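Local coordinates for protein membrane-bound lysozyme inhibitor of C-type lysozyme (Pseudomonas aeruginosa, PDB 3F6Z) that specifically inhibits C-type lysozymes, acting as a lipoprotein of the bacterial outer membrane, at residues Asn27-Tyr35 with Leu43-Asn51; Leu54-Gly64 with Ala68-Lys77. One frame throughout, in Å; residues are numbered along the deposited sequence.

Contact 1: Asn27-Tyr35 with Leu43-Asn51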
ATOM      1  N   ASN B  27       3.918 -21.659   8.766  1.00 41.35           N
ATOM      2  CA  ASN B  27       4.097 -22.570   7.635  1.00 39.22           C
ATOM      3  C   ASN B  27       5.452 -23.262   7.687  1.00 39.06           C
ATOM      4  O   ASN B  27       5.887 -23.897   6.725  1.00 37.67           O
ATOM      5  CB  ASN B  27       3.923 -21.817   6.310  1.00 38.49           C
ATOM      6  CG  ASN B  27       4.963 -20.733   6.102  1.00 39.86           C
ATOM      7  OD1 ASN B  27       5.468 -20.134   7.055  1.00 41.39           O
ATOM      8  ND2 ASN B  27       5.276 -20.460   4.842  1.00 41.02           N
ATOM      9  N   GLY B  28       6.108 -23.138   8.834  1.00 39.07           N
ATOM     10  CA  GLY B  28       7.405 -23.756   9.017  1.00 38.51           C
ATOM     11  C   GLY B  28       8.564 -22.829   8.732  1.00 39.23           C
ATOM     12  O   GLY B  28       9.611 -22.935   9.368  1.00 41.54           O
ATOM     13  N   ARG B  29       8.386 -21.919   7.781  1.00 38.70           N
ATOM     14  CA  ARG B  29       9.444 -20.986   7.418  1.00 39.04           C
ATOM     15  C   ARG B  29      10.112 -20.340   8.618  1.00 38.66           C
ATOM     16  O   ARG B  29       9.471 -20.065   9.636  1.00 38.88           O
ATOM     17  CB  ARG B  29       8.911 -19.872   6.513  1.00 39.40           C
ATOM     18  CG  ARG B  29       8.552 -20.284   5.098  1.00 38.59           C
ATOM     19  CD  ARG B  29       8.519 -19.041   4.233  1.00 40.16           C
ATOM     20  NE  ARG B  29       9.832 -18.396   4.214  1.00 39.10           N
ATOM     21  CZ  ARG B  29      10.041 -17.102   3.986  1.00 39.85           C
ATOM     22  NH1 ARG B  29       9.020 -16.288   3.755  1.00 39.55           N
ATOM     23  NH2 ARG B  29      11.279 -16.621   3.985  1.00 38.92           N
ATOM     24  N   LYS B  30      11.410 -20.101   8.479  1.00 37.49           N
ATOM     25  CA  LYS B  30      12.205 -19.467   9.515  1.00 36.70           C
ATOM     26  C   LYS B  30      13.201 -18.555   8.806  1.00 35.85           C
ATOM     27  O   LYS B  30      13.978 -19.002   7.959  1.00 34.47           O
ATOM     28  CB  LYS B  30      12.945 -20.518  10.342  1.00 39.30           C
ATOM     29  CG  LYS B  30      12.047 -21.610  10.889  1.00 41.78           C
ATOM     30  CD  LYS B  30      12.719 -22.384  12.018  1.00 43.54           C
ATOM     31  CE  LYS B  30      11.818 -23.511  12.504  1.00 43.81           C
ATOM     32  NZ  LYS B  30      12.282 -24.121  13.785  1.00 46.02           N
ATOM     33  N   PHE B  31      13.164 -17.272   9.146  1.00 33.33           N
ATOM     34  CA  PHE B  31      14.050 -16.299   8.525  1.00 29.64           C
ATOM     35  C   PHE B  31      14.378 -15.173   9.478  1.00 26.44           C
ATOM     36  O   PHE B  31      13.913 -15.149  10.609  1.00 25.53           O
ATOM     37  CB  PHE B  31      13.398 -15.720   7.275  1.00 29.11           C
ATOM     38  CG  PHE B  31      11.976 -15.291   7.482  1.00 28.42           C
ATOM     39  CD1 PHE B  31      10.936 -16.204   7.339  1.00 29.04           C
ATOM     40  CD2 PHE B  31      11.674 -13.984   7.851  1.00 27.93           C
ATOM     41  CE1 PHE B  31       9.605 -15.820   7.564  1.00 28.64           C
ATOM     42  CE2 PHE B  31      10.351 -13.594   8.078  1.00 28.09           C
ATOM     43  CZ  PHE B  31       9.315 -14.518   7.933  1.00 27.51           C
ATOM     44  N   THR B  32      15.182 -14.236   8.998  1.00 26.64           N
ATOM     45  CA  THR B  32      15.605 -13.088   9.783  1.00 25.55           C
ATOM     46  C   THR B  32      15.301 -11.809   9.026  1.00 24.55           C
ATOM     47  O   THR B  32      15.531 -11.721   7.824  1.00 22.51           O
ATOM     48  CB  THR B  32      17.119 -13.134  10.064  1.00 26.76           C
ATOM     49  OG1 THR B  32      17.435 -14.345  10.761  1.00 27.42           O
ATOM     50  CG2 THR B  32      17.546 -11.933  10.906  1.00 26.05           C
ATOM     51  N   VAL B  33      14.795 -10.814   9.748  1.00 24.27           N
ATOM     52  CA  VAL B  33      14.444  -9.532   9.159  1.00 22.65           C
ATOM     53  C   VAL B  33      15.335  -8.426   9.705  1.00 23.22           C
ATOM     54  O   VAL B  33      15.740  -8.457  10.867  1.00 24.08           O
ATOM     55  CB  VAL B  33      12.967  -9.172   9.474  1.00 23.48           C
ATOM     56  CG1 VAL B  33      12.668  -7.728   9.060  1.00 22.73           C
ATOM     57  CG2 VAL B  33      12.031 -10.135   8.758  1.00 22.37           C
ATOM     58  N   GLN B  34      15.653  -7.448   8.868  1.00 21.52           N
ATOM     59  CA  GLN B  34      16.460  -6.338   9.340  1.00 22.61           C
ATOM     60  C   GLN B  34      15.590  -5.092   9.363  1.00 21.79           C
ATOM     61  O   GLN B  34      14.988  -4.719   8.355  1.00 22.02           O
ATOM     62  CB  GLN B  34      17.682  -6.095   8.447  1.00 24.11           C
ATOM     63  CG  GLN B  34      18.601  -5.026   9.021  1.00 30.53           C
ATOM     64  CD  GLN B  34      19.852  -4.794   8.203  1.00 34.29           C
ATOM     65  OE1 GLN B  34      19.795  -4.310   7.072  1.00 35.72           O
ATOM     66  NE2 GLN B  34      20.999  -5.138   8.776  1.00 37.39           N
ATOM     67  N   TYR B  35      15.512  -4.458  10.523  1.00 20.29           N
ATOM     68  CA  TYR B  35      14.720  -3.251  10.663  1.00 19.85           C
ATOM     69  C   TYR B  35      15.638  -2.045  10.677  1.00 20.79           C
ATOM     70  O   TYR B  35      16.685  -2.061  11.326  1.00 22.86           O
ATOM     71  CB  TYR B  35      13.889  -3.311  11.951  1.00 18.16           C
ATOM     72  CG  TYR B  35      12.810  -4.364  11.896  1.00 16.42           C
ATOM     73  CD1 TYR B  35      11.694  -4.195  11.078  1.00 16.40           C
ATOM     74  CD2 TYR B  35      12.925  -5.552  12.620  1.00 16.34           C
ATOM     75  CE1 TYR B  35      10.719  -5.179  10.976  1.00 16.74           C
ATOM     76  CE2 TYR B  35      11.951  -6.550  12.525  1.00 16.83           C
ATOM     77  CZ  TYR B  35      10.854  -6.353  11.700  1.00 16.89           C
ATOM     78  OH  TYR B  35       9.897  -7.323  11.581  1.00 19.61           O
ATOM     79  N   LEU B  43      12.278   1.083   7.549  1.00 18.76           N
ATOM     80  CA  LEU B  43      12.253  -0.008   6.589  1.00 18.11           C
ATOM     81  C   LEU B  43      12.396  -1.369   7.240  1.00 17.45           C
ATOM     82  O   LEU B  43      12.809  -1.485   8.391  1.00 18.91           O
ATOM     83  CB  LEU B  43      13.381   0.172   5.572  1.00 17.47           C
ATOM     84  CG  LEU B  43      13.540   1.560   4.946  1.00 20.71           C
ATOM     85  CD1 LEU B  43      14.853   1.612   4.171  1.00 20.70           C
ATOM     86  CD2 LEU B  43      12.351   1.875   4.041  1.00 17.34           C
ATOM     87  N   ALA B  44      12.059  -2.395   6.471  1.00 17.10           N
ATOM     88  CA  ALA B  44      12.151  -3.773   6.908  1.00 15.77           C
ATOM     89  C   ALA B  44      12.574  -4.582   5.695  1.00 16.88           C
ATOM     90  O   ALA B  44      11.870  -4.608   4.679  1.00 18.55           O
ATOM     91  CB  ALA B  44      10.801  -4.258   7.422  1.00 16.60           C
ATOM     92  N   VAL B  45      13.732  -5.225   5.798  1.00 15.49           N
ATOM     93  CA  VAL B  45      14.254  -6.045   4.713  1.00 14.74           C
ATOM     94  C   VAL B  45      13.790  -7.459   5.024  1.00 15.65           C
ATOM     95  O   VAL B  45      14.229  -8.082   5.994  1.00 15.03           O
ATOM     96  CB  VAL B  45      15.810  -5.964   4.649  1.00 15.91           C
ATOM     97  CG1 VAL B  45      16.329  -6.720   3.437  1.00 11.83           C
ATOM     98  CG2 VAL B  45      16.247  -4.500   4.573  1.00 12.59           C
ATOM     99  N   VAL B  46      12.891  -7.969   4.195  1.00 15.17           N
ATOM    100  CA  VAL B  46      12.328  -9.276   4.446  1.00 16.38           C
ATOM    101  C   VAL B  46      12.473 -10.295   3.345  1.00 19.40           C
ATOM    102  O   VAL B  46      12.203 -10.010   2.182  1.00 17.50           O
ATOM    103  CB  VAL B  46      10.810  -9.175   4.732  1.00 16.46           C
ATOM    104  CG1 VAL B  46      10.266 -10.541   5.086  1.00 16.86           C
ATOM    105  CG2 VAL B  46      10.536  -8.153   5.829  1.00 16.84           C
ATOM    106  N   PRO B  47      12.929 -11.501   3.699  1.00 23.77           N
ATOM    107  CA  PRO B  47      13.061 -12.535   2.669  1.00 25.88           C
ATOM    108  C   PRO B  47      11.680 -13.199   2.595  1.00 27.48           C
ATOM    109  O   PRO B  47      11.342 -14.068   3.408  1.00 28.87           O
ATOM    110  CB  PRO B  47      14.144 -13.457   3.230  1.00 25.25           C
ATOM    111  CG  PRO B  47      13.946 -13.336   4.724  1.00 26.87           C
ATOM    112  CD  PRO B  47      13.718 -11.843   4.899  1.00 25.21           C
ATOM    113  N   VAL B  48      10.872 -12.756   1.637  1.00 27.17           N
ATOM    114  CA  VAL B  48       9.528 -13.291   1.465  1.00 28.46           C
ATOM    115  C   VAL B  48       9.585 -14.740   0.999  1.00 30.07           C
ATOM    116  O   VAL B  48       8.568 -15.435   0.973  1.00 30.24           O
ATOM    117  CB  VAL B  48       8.718 -12.444   0.451  1.00 26.99           C
ATOM    118  CG1 VAL B  48       8.575 -11.014   0.975  1.00 25.19           C
ATOM    119  CG2 VAL B  48       9.406 -12.445  -0.895  1.00 24.88           C
ATOM    120  N   SER B  49      10.785 -15.183   0.629  1.00 30.91           N
ATOM    121  CA  SER B  49      11.008 -16.555   0.184  1.00 32.13           C
ATOM    122  C   SER B  49      12.505 -16.844   0.185  1.00 33.81           C
ATOM    123  O   SER B  49      13.318 -15.972   0.505  1.00 32.01           O
ATOM    124  CB  SER B  49      10.418 -16.790  -1.217  1.00 30.41           C
ATOM    125  OG  SER B  49      11.103 -16.056  -2.210  1.00 29.70           O
ATOM    126  N   ASP B  50      12.861 -18.070  -0.176  1.00 34.82           N
ATOM    127  CA  ASP B  50      14.253 -18.484  -0.198  1.00 35.79           C
ATOM    128  C   ASP B  50      15.116 -17.738  -1.227  1.00 34.09           C
ATOM    129  O   ASP B  50      16.316 -17.570  -1.023  1.00 34.40           O
ATOM    130  CB  ASP B  50      14.322 -19.991  -0.448  1.00 40.25           C
ATOM    131  CG  ASP B  50      15.673 -20.578  -0.103  1.00 42.70           C
ATOM    132  OD1 ASP B  50      16.669 -20.215  -0.764  1.00 46.52           O
ATOM    133  OD2 ASP B  50      15.742 -21.402   0.833  1.00 45.56           O
ATOM    134  N   ASN B  51      14.514 -17.283  -2.325  1.00 32.04           N
ATOM    135  CA  ASN B  51      15.270 -16.565  -3.360  1.00 29.09           C
ATOM    136  C   ASN B  51      14.802 -15.130  -3.616  1.00 26.06           C
ATOM    137  O   ASN B  51      15.206 -14.503  -4.594  1.00 24.80           O
ATOM    138  CB  ASN B  51      15.230 -17.349  -4.670  1.00 29.76           C
ATOM    139  CG  ASN B  51      14.122 -18.369  -4.688  1.00 32.48           C
ATOM    140  OD1 ASN B  51      13.036 -18.118  -4.163  1.00 35.14           O
ATOM    141  ND2 ASN B  51      14.380 -19.525  -5.293  1.00 30.32           N
TER
HETATM  142  O   HOH W   1      17.120  -9.901   6.311  1.00 33.18           O
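Gln34 and Val45 form the antiparallel hydrogen-bonded pair between these two segments. Val45 N donates to Gln34 O at 2.9 Å, and Gln34 N returns a longer bond to Val45 O. Strands 30-35 and 43-47 run antiparallel at 161°, their axes 4.7 Å apart at closest approach; Tyr35 and Ala44 make the adjoining non-hydrogen-bonded pair. Toward Pro47, which has no N-H to give, the backbones diverge: the CA atoms of Phe31 and Pro47 are 7.0 Å apart, and a water enters, donating to Thr32 O and weakly to Val45 O.

Where the strands part, side chains take over. A bend at chi3 (61°) swings the guanidinium of Arg29 across to strand 43-47, where NH2 meets Pro47 O at 2.6 Å in a nearly straight bond lying in the guanidinium plane, while NH1 adds a weak second bond to the same oxygen. The guanidinium is sandwiched between Ser49 CA on one face and Phe31 CD1 on the other, both offset toward its rim. With CG between its backbone N and carbonyl carbon (chi1 47°), Phe31 brings its ring to that guanidinium face and leaves CB against Pro47 CG at 3.5 Å, the two side chains crossing obliquely. On the face that carries Tyr35 and Ala44, Val33 CG2 meets Val46 CG2 at 3.8 Å, and Val33 CG1 lies over the rim of one face of the Tyr35 ring. Ala44 CB packs against Tyr35 CE1 at 3.7 Å.

The hairpin belongs to the closed eight-stranded antiparallel barrel of the MliC fold. Strand 16-25 flanks it through backbone bonds such as that of Phe31 with Tyr23, and the Tyr35 hydroxyl bonds to Tyr23 OH and Trp74 NE1. On its other margin, strand 52-59 pairs with Ala44 and packs against Val46 and Val48.

Contact 2: Leu54-Gly64 with Ala68-Lys77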
ATOM      1  N   LEU B  54      12.884  -8.660  -0.067  1.00 19.28           N
ATOM      2  CA  LEU B  54      12.409  -7.328  -0.408  1.00 17.33           C
ATOM      3  C   LEU B  54      12.643  -6.250   0.628  1.00 16.70           C
ATOM      4  O   LEU B  54      12.596  -6.507   1.823  1.00 18.09           O
ATOM      5  CB  LEU B  54      10.910  -7.382  -0.702  1.00 16.27           C
ATOM      6  CG  LEU B  54      10.444  -8.359  -1.785  1.00 20.13           C
ATOM      7  CD1 LEU B  54       8.934  -8.229  -1.947  1.00 20.73           C
ATOM      8  CD2 LEU B  54      11.149  -8.071  -3.098  1.00 17.95           C
ATOM      9  N   VAL B  55      12.886  -5.036   0.151  1.00 16.78           N
ATOM     10  CA  VAL B  55      13.068  -3.889   1.027  1.00 16.65           C
ATOM     11  C   VAL B  55      11.674  -3.280   1.184  1.00 15.38           C
ATOM     12  O   VAL B  55      11.164  -2.652   0.256  1.00 16.34           O
ATOM     13  CB  VAL B  55      13.997  -2.818   0.394  1.00 18.26           C
ATOM     14  CG1 VAL B  55      14.063  -1.582   1.315  1.00 17.49           C
ATOM     15  CG2 VAL B  55      15.406  -3.393   0.172  1.00 14.64           C
ATOM     16  N   PHE B  56      11.055  -3.484   2.342  1.00 15.92           N
ATOM     17  CA  PHE B  56       9.722  -2.943   2.605  1.00 14.24           C
ATOM     18  C   PHE B  56       9.818  -1.550   3.214  1.00 15.27           C
ATOM     19  O   PHE B  56      10.721  -1.270   4.000  1.00 15.44           O
ATOM     20  CB  PHE B  56       8.952  -3.820   3.594  1.00 14.42           C
ATOM     21  CG  PHE B  56       8.541  -5.158   3.053  1.00 13.08           C
ATOM     22  CD1 PHE B  56       9.497  -6.109   2.698  1.00 10.82           C
ATOM     23  CD2 PHE B  56       7.185  -5.486   2.950  1.00 12.65           C
ATOM     24  CE1 PHE B  56       9.115  -7.370   2.254  1.00 11.02           C
ATOM     25  CE2 PHE B  56       6.785  -6.747   2.505  1.00 11.93           C
ATOM     26  CZ  PHE B  56       7.752  -7.696   2.155  1.00 11.16           C
ATOM     27  N   SER B  57       8.877  -0.683   2.860  1.00 14.38           N
ATOM     28  CA  SER B  57       8.859   0.663   3.414  1.00 14.68           C
ATOM     29  C   SER B  57       7.633   0.810   4.321  1.00 14.55           C
ATOM     30  O   SER B  57       6.536   0.368   3.989  1.00 14.66           O
ATOM     31  CB  SER B  57       8.820   1.707   2.296  1.00 15.76           C
ATOM     32  OG  SER B  57       8.794   3.011   2.843  1.00 19.83           O
ATOM     33  N   ASN B  58       7.837   1.424   5.474  1.00 14.75           N
ATOM     34  CA  ASN B  58       6.769   1.625   6.435  1.00 15.64           C
ATOM     35  C   ASN B  58       5.680   2.535   5.865  1.00 15.78           C
ATOM     36  O   ASN B  58       5.973   3.618   5.342  1.00 16.68           O
ATOM     37  CB  ASN B  58       7.354   2.228   7.712  1.00 18.04           C
ATOM     38  CG  ASN B  58       6.317   2.450   8.783  1.00 19.04           C
ATOM     39  OD1 ASN B  58       5.699   1.508   9.280  1.00 21.97           O
ATOM     40  ND2 ASN B  58       6.118   3.706   9.146  1.00 21.26           N
ATOM     41  N   VAL B  59       4.431   2.083   5.951  1.00 12.96           N
ATOM     42  CA  VAL B  59       3.293   2.857   5.461  1.00 12.19           C
ATOM     43  C   VAL B  59       2.318   3.129   6.611  1.00 12.56           C
ATOM     44  O   VAL B  59       2.318   2.430   7.627  1.00 13.44           O
ATOM     45  CB  VAL B  59       2.556   2.120   4.302  1.00 12.16           C
ATOM     46  CG1 VAL B  59       3.454   2.049   3.078  1.00  9.37           C
ATOM     47  CG2 VAL B  59       2.155   0.710   4.739  1.00 11.33           C
ATOM     48  N   ILE B  60       1.479   4.141   6.438  1.00 13.91           N
ATOM     49  CA  ILE B  60       0.528   4.545   7.464  1.00 14.03           C
ATOM     50  C   ILE B  60      -0.482   3.480   7.881  1.00 13.76           C
ATOM     51  O   ILE B  60      -1.011   2.740   7.057  1.00 14.55           O
ATOM     52  CB  ILE B  60      -0.240   5.819   7.023  1.00 14.36           C
ATOM     53  CG1 ILE B  60      -0.958   6.451   8.225  1.00 15.51           C
ATOM     54  CG2 ILE B  60      -1.245   5.467   5.926  1.00 15.97           C
ATOM     55  CD1 ILE B  60      -1.436   7.901   7.995  1.00 11.66           C
ATOM     56  N   SER B  61      -0.727   3.408   9.184  1.00 15.58           N
ATOM     57  CA  SER B  61      -1.698   2.473   9.749  1.00 16.11           C
ATOM     58  C   SER B  61      -2.146   3.034  11.093  1.00 17.12           C
ATOM     59  O   SER B  61      -1.556   3.995  11.602  1.00 16.37           O
ATOM     60  CB  SER B  61      -1.079   1.084   9.953  1.00 16.56           C
ATOM     61  OG  SER B  61      -0.128   1.087  11.005  1.00 15.77           O
ATOM     62  N   ALA B  62      -3.188   2.442  11.663  1.00 17.15           N
ATOM     63  CA  ALA B  62      -3.690   2.887  12.954  1.00 17.48           C
ATOM     64  C   ALA B  62      -2.897   2.208  14.061  1.00 18.62           C
ATOM     65  O   ALA B  62      -2.495   2.850  15.027  1.00 19.09           O
ATOM     66  CB  ALA B  62      -5.175   2.544  13.095  1.00 17.54           C
ATOM     67  N   SER B  63      -2.674   0.905  13.905  1.00 17.44           N
ATOM     68  CA  SER B  63      -1.949   0.126  14.899  1.00 18.03           C
ATOM     69  C   SER B  63      -0.847  -0.729  14.278  1.00 18.02           C
ATOM     70  O   SER B  63      -0.915  -1.093  13.098  1.00 17.85           O
ATOM     71  CB  SER B  63      -2.915  -0.790  15.649  1.00 17.31           C
ATOM     72  OG  SER B  63      -3.506  -1.726  14.762  1.00 18.61           O
ATOM     73  N   GLY B  64       0.160  -1.047  15.088  1.00 16.23           N
ATOM     74  CA  GLY B  64       1.264  -1.868  14.630  1.00 15.18           C
ATOM     75  C   GLY B  64       2.196  -1.155  13.673  1.00 14.89           C
ATOM     76  O   GLY B  64       2.071   0.045  13.444  1.00 16.96           O
ATOM     77  N   ALA B  68       5.267  -2.134   3.335  1.00 14.02           N
ATOM     78  CA  ALA B  68       4.841  -2.574   2.014  1.00 13.95           C
ATOM     79  C   ALA B  68       5.967  -2.728   0.995  1.00 13.48           C
ATOM     80  O   ALA B  68       6.951  -1.989   1.014  1.00 16.42           O
ATOM     81  CB  ALA B  68       3.787  -1.607   1.473  1.00 13.10           C
ATOM     82  N   ALA B  69       5.802  -3.697   0.102  1.00 12.89           N
ATOM     83  CA  ALA B  69       6.759  -3.966  -0.969  1.00 14.41           C
ATOM     84  C   ALA B  69       6.174  -5.015  -1.908  1.00 14.86           C
ATOM     85  O   ALA B  69       5.569  -5.991  -1.454  1.00 14.86           O
ATOM     86  CB  ALA B  69       8.102  -4.456  -0.397  1.00 10.95           C
ATOM     87  N   GLY B  70       6.354  -4.808  -3.211  1.00 14.13           N
ATOM     88  CA  GLY B  70       5.841  -5.754  -4.189  1.00 16.12           C
ATOM     89  C   GLY B  70       4.371  -6.024  -3.957  1.00 16.64           C
ATOM     90  O   GLY B  70       3.585  -5.088  -3.781  1.00 17.12           O
ATOM     91  N   GLN B  71       3.988  -7.293  -3.947  1.00 16.91           N
ATOM     92  CA  GLN B  71       2.592  -7.644  -3.698  1.00 21.85           C
ATOM     93  C   GLN B  71       2.389  -8.056  -2.243  1.00 20.14           C
ATOM     94  O   GLN B  71       1.345  -8.581  -1.872  1.00 22.57           O
ATOM     95  CB  GLN B  71       2.141  -8.774  -4.633  1.00 25.22           C
ATOM     96  CG  GLN B  71       3.266  -9.482  -5.387  1.00 31.79           C
ATOM     97  CD  GLN B  71       3.744 -10.732  -4.685  1.00 34.15           C
ATOM     98  OE1 GLN B  71       4.561 -11.493  -5.217  1.00 33.09           O
ATOM     99  NE2 GLN B  71       3.228 -10.959  -3.483  1.00 34.92           N
ATOM    100  N   TYR B  72       3.393  -7.787  -1.420  1.00 20.62           N
ATOM    101  CA  TYR B  72       3.359  -8.151  -0.008  1.00 19.32           C
ATOM    102  C   TYR B  72       3.163  -7.003   0.972  1.00 18.49           C
ATOM    103  O   TYR B  72       3.456  -5.838   0.682  1.00 16.66           O
ATOM    104  CB  TYR B  72       4.664  -8.853   0.380  1.00 19.42           C
ATOM    105  CG  TYR B  72       4.921 -10.172  -0.307  1.00 22.53           C
ATOM    106  CD1 TYR B  72       4.300 -11.344   0.133  1.00 22.59           C
ATOM    107  CD2 TYR B  72       5.809 -10.255  -1.380  1.00 22.07           C
ATOM    108  CE1 TYR B  72       4.561 -12.572  -0.478  1.00 23.84           C
ATOM    109  CE2 TYR B  72       6.079 -11.472  -2.002  1.00 25.38           C
ATOM    110  CZ  TYR B  72       5.452 -12.627  -1.549  1.00 26.33           C
ATOM    111  OH  TYR B  72       5.710 -13.823  -2.177  1.00 26.38           O
ATOM    112  N   ILE B  73       2.674  -7.374   2.151  1.00 17.38           N
ATOM    113  CA  ILE B  73       2.486  -6.454   3.258  1.00 15.92           C
ATOM    114  C   ILE B  73       3.054  -7.213   4.461  1.00 16.17           C
ATOM    115  O   ILE B  73       2.697  -8.364   4.708  1.00 16.66           O
ATOM    116  CB  ILE B  73       0.992  -6.129   3.530  1.00 17.25           C
ATOM    117  CG1 ILE B  73       0.398  -5.300   2.381  1.00 17.54           C
ATOM    118  CG2 ILE B  73       0.863  -5.362   4.842  1.00 16.38           C
ATOM    119  CD1 ILE B  73       0.995  -3.898   2.233  1.00 15.47           C
ATOM    120  N   TRP B  74       3.980  -6.582   5.169  1.00 15.62           N
ATOM    121  CA  TRP B  74       4.583  -7.168   6.359  1.00 15.29           C
ATOM    122  C   TRP B  74       4.117  -6.253   7.488  1.00 14.95           C
ATOM    123  O   TRP B  74       4.544  -5.102   7.590  1.00 15.45           O
ATOM    124  CB  TRP B  74       6.107  -7.163   6.236  1.00 15.04           C
ATOM    125  CG  TRP B  74       6.832  -7.674   7.459  1.00 16.48           C
ATOM    126  CD1 TRP B  74       7.613  -6.947   8.314  1.00 14.96           C
ATOM    127  CD2 TRP B  74       6.878  -9.026   7.930  1.00 14.32           C
ATOM    128  NE1 TRP B  74       8.145  -7.762   9.283  1.00 14.58           N
ATOM    129  CE2 TRP B  74       7.710  -9.044   9.072  1.00 16.63           C
ATOM    130  CE3 TRP B  74       6.299 -10.225   7.496  1.00 14.26           C
ATOM    131  CZ2 TRP B  74       7.979 -10.219   9.788  1.00 14.77           C
ATOM    132  CZ3 TRP B  74       6.568 -11.394   8.210  1.00 15.82           C
ATOM    133  CH2 TRP B  74       7.401 -11.379   9.343  1.00 15.19           C
ATOM    134  N   TRP B  75       3.220  -6.766   8.321  1.00 15.52           N
ATOM    135  CA  TRP B  75       2.642  -5.981   9.412  1.00 14.69           C
ATOM    136  C   TRP B  75       2.993  -6.580  10.775  1.00 15.47           C
ATOM    137  O   TRP B  75       2.563  -7.679  11.110  1.00 14.18           O
ATOM    138  CB  TRP B  75       1.127  -5.953   9.231  1.00 14.81           C
ATOM    139  CG  TRP B  75       0.425  -4.763   9.797  1.00 14.92           C
ATOM    140  CD1 TRP B  75       0.833  -3.972  10.841  1.00 12.87           C
ATOM    141  CD2 TRP B  75      -0.867  -4.282   9.408  1.00 13.50           C
ATOM    142  NE1 TRP B  75      -0.131  -3.033  11.121  1.00 13.87           N
ATOM    143  CE2 TRP B  75      -1.185  -3.201  10.259  1.00 13.68           C
ATOM    144  CE3 TRP B  75      -1.790  -4.664   8.421  1.00 14.99           C
ATOM    145  CZ2 TRP B  75      -2.391  -2.495  10.157  1.00 14.10           C
ATOM    146  CZ3 TRP B  75      -2.989  -3.963   8.318  1.00 13.91           C
ATOM    147  CH2 TRP B  75      -3.277  -2.888   9.185  1.00 13.74           C
ATOM    148  N   THR B  76       3.764  -5.842  11.565  1.00 16.43           N
ATOM    149  CA  THR B  76       4.170  -6.324  12.875  1.00 17.50           C
ATOM    150  C   THR B  76       3.414  -5.642  14.005  1.00 19.29           C
ATOM    151  O   THR B  76       3.013  -4.485  13.899  1.00 19.74           O
ATOM    152  CB  THR B  76       5.677  -6.108  13.094  1.00 17.00           C
ATOM    153  OG1 THR B  76       5.935  -4.716  13.338  1.00 13.41           O
ATOM    154  CG2 THR B  76       6.452  -6.553  11.852  1.00 17.02           C
ATOM    155  N   LYS B  77       3.233  -6.384  15.089  1.00 20.24           N
ATOM    156  CA  LYS B  77       2.544  -5.915  16.285  1.00 21.04           C
ATOM    157  C   LYS B  77       3.302  -6.585  17.431  1.00 20.80           C
ATOM    158  O   LYS B  77       3.135  -7.777  17.686  1.00 20.47           O
ATOM    159  CB  LYS B  77       1.082  -6.380  16.247  1.00 21.21           C
ATOM    160  CG  LYS B  77       0.250  -6.045  17.473  1.00 22.02           C
ATOM    161  CD  LYS B  77       0.004  -4.557  17.622  1.00 22.68           C
ATOM    162  CE  LYS B  77      -0.880  -4.292  18.836  1.00 26.11           C
ATOM    163  NZ  LYS B  77      -1.320  -2.872  18.936  1.00 27.52           N
TER
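Ser57 and Ala68 pair as antiparallel, hydrogen-bonded partners, Ala68 N donating to Ser57 O at 2.9 Å, whereas strand 72-77, beyond the type II' turn from Ala69 to Tyr72, crosses strand 54-59 at -60° with 8.3 Å between axes.

Phe56 fills the interval between those two strands. Its CG stands anti to the carbonyl carbon (chi1 -70°), which sets Ala69 CB over one face of the ring, a CH-pi contact 3.6 Å from the centroid and almost on the ring normal. The far end of the ring touches the next strand: CE2 meets Tyr72 CB near the ring plane at 3.7 Å, and it also reaches Trp74 CB, the Phe56 and Trp74 side chains crossing at about a right angle. Leu54 extends this apolar layer, its CD1 against Tyr72 CD2 at 3.8 Å.

In this closed antiparallel barrel strand 65-69 lies between strands 52-59 and 72-77, and Phe56 spans from one to the next but one; at the far end lies a loop inferred to take part in inhibition. There Trp75 NE1 donates to Ser63 O at 2.9 Å, lying in the carbonyl plane while the oxygen sits at the indole edge. Ser61 CB packs against Trp75 CZ2, and Gly64 CA approaches Thr76 O to 3.2 Å, a closeness suited to a residue lacking a side chain. Ser63 and Lys77, both inferred to act directly in inhibiting the lysozyme active site, lie side by side, Ser63 CB 4.2 Å from Lys77 NZ. Acidic side chains of the chain of another protein bond to the Ser63 hydroxyl and form salt bridges with Lys77 NZ.

Contacts 1 and 2 are successive stages of one up-and-down barrel, their centres about 13 Å apart and joined where strands 41-49 and 52-59 lie side by side. Ala44 O and Phe56 N, 2.7 Å apart, probably hydrogen-bond, as do Val46 O and Leu54 N. Inside the barrel, Val46 CB packs against Phe56 CE1 at 3.5 Å, so the two contacts share one apolar interior. The inferred inhibitory residues Ser63 and Lys77 belong to contact 2, yet the side chain of Tyr35 in contact 1 is about 10 Å from that of Lys77.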